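Local coordinates for CurF (Lyngbya majuscula, PDB 2Q35), which catalyses, through its ECH2 domain of the crotonase family, a decarboxylation step in the beta-branching of a polyketide chain, at the interface of chains A and B. Residues are numbered along the deposited sequence; one frame, centred on the assembly and turned at random. Chains: chain A/B, CurF.

The interface of chains A and B. Residues chain A 128, 133, 156; chain B 199-200, 202-203.
The first turns of helix 197-230 of chain B press against chain A where helix 127-130, the loop holding A:Thr133 and the end of helix 148-157 come together. B:Leu203 is central here. With its CG anti to the backbone N (chi1 -179°), the turn at chi2 brings CD2 to both A:Tyr156 and A:Met128. B:Leu203 CD2 sits over the centre of one face of the A:Tyr156 ring, 3.9 Å from its centroid, a CH-pi contact. B:Leu200, one turn back, brings its own CD2 to the edge of the same ring, in the ring plane and 3.9 Å from A:Tyr156 CD1. The two leucines thus hold the aromatic group from face and rim.

A:Met128 packs beside the two leucines, its side chain crossing both at an angle. Bends at chi2 (-76°) and chi3 (-82°) fold the thioether so that the methyl A:Met128 CE lies 3.8 Å from B:Leu200 CD2 and equally near B:Leu203 CD2. The sulfur A:Met128 SD rests 3.9 Å from B:Ser199 CB, against the serine's methylene.

Further along, A:Thr133 points its CG2 methyl at the helix backbone, 3.8 Å from B:Ser199 O, and runs antiparallel past the B:Leu203 side chain; B:Ala202 only skirts this border. The packing is chiefly hydrophobic and of modest extent. Crotonase-family proteins commonly form trimers, and three copies make up the deposited assembly, so this patch probably helps dock the start of the long helix 197-230 of one subunit onto its neighbour.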
loop_
_atom_site.group_PDB
_atom_site.type_symbol
_atom_site.label_atom_id
_atom_site.label_comp_id
_atom_site.label_asym_id
_atom_site.label_seq_id
_atom_site.Cartn_x
_atom_site.Cartn_y
_atom_site.Cartn_z
ATOM N N MET A 128 20.041 9.831 -7.346
ATOM C CA MET A 128 19.958 9.982 -8.799
ATOM C C MET A 128 20.175 11.420 -9.278
ATOM O O MET A 128 20.438 11.650 -10.468
ATOM C CB MET A 128 18.648 9.405 -9.343
ATOM C CG MET A 128 18.574 7.859 -9.244
ATOM S SD MET A 128 19.586 7.056 -10.502
ATOM C CE MET A 128 18.479 7.110 -11.905
ATOM N N THR A 133 22.722 5.194 -8.571
ATOM C CA THR A 133 21.582 4.491 -7.956
ATOM C C THR A 133 21.720 4.419 -6.429
ATOM O O THR A 133 22.816 4.631 -5.895
ATOM C CB THR A 133 21.443 3.074 -8.539
ATOM O OG1 THR A 133 22.689 2.390 -8.369
ATOM C CG2 THR A 133 21.139 3.138 -10.045
ATOM N N TYR A 156 13.577 8.016 -8.738
ATOM C CA TYR A 156 13.993 8.356 -10.104
ATOM C C TYR A 156 14.465 9.783 -10.301
ATOM O O TYR A 156 15.422 10.008 -11.056
ATOM C CB TYR A 156 12.876 8.097 -11.108
ATOM C CG TYR A 156 12.797 6.707 -11.695
ATOM C CD1 TYR A 156 13.560 6.364 -12.819
ATOM C CD2 TYR A 156 11.917 5.763 -11.178
ATOM C CE1 TYR A 156 13.466 5.073 -13.412
ATOM C CE2 TYR A 156 11.801 4.488 -11.761
ATOM C CZ TYR A 156 12.577 4.156 -12.876
ATOM O OH TYR A 156 12.486 2.924 -13.476
ATOM N N SER B 199 22.202 4.640 -15.540
ATOM C CA SER B 199 21.616 4.610 -14.197
ATOM C C SER B 199 20.107 4.389 -14.267
ATOM O O SER B 199 19.530 3.668 -13.436
ATOM C CB SER B 199 21.931 5.917 -13.460
ATOM O OG SER B 199 23.329 6.048 -13.230
ATOM N N LEU B 200 19.462 5.004 -15.257
ATOM C CA LEU B 200 18.007 4.803 -15.443
ATOM C C LEU B 200 17.682 3.334 -15.735
ATOM O O LEU B 200 16.752 2.767 -15.147
ATOM C CB LEU B 200 17.467 5.702 -16.542
ATOM C CG LEU B 200 17.454 7.201 -16.196
ATOM C CD1 LEU B 200 17.129 7.980 -17.495
ATOM C CD2 LEU B 200 16.458 7.491 -15.113
ATOM N N ALA B 202 19.531 0.633 -15.095
ATOM C CA ALA B 202 19.885 -0.191 -13.927
ATOM C C ALA B 202 18.830 -0.070 -12.824
ATOM O O ALA B 202 18.383 -1.068 -12.234
ATOM C CB ALA B 202 21.239 0.187 -13.416
ATOM N N LEU B 203 18.386 1.164 -12.578
ATOM C CA LEU B 203 17.389 1.386 -11.554
ATOM C C LEU B 203 16.079 0.715 -11.926
ATOM O O LEU B 203 15.461 0.072 -11.087
ATOM C CB LEU B 203 17.163 2.910 -11.359
ATOM C CG LEU B 203 16.145 3.255 -10.272
ATOM C CD1 LEU B 203 16.589 2.749 -8.911
ATOM C CD2 LEU B 203 15.924 4.815 -10.242
#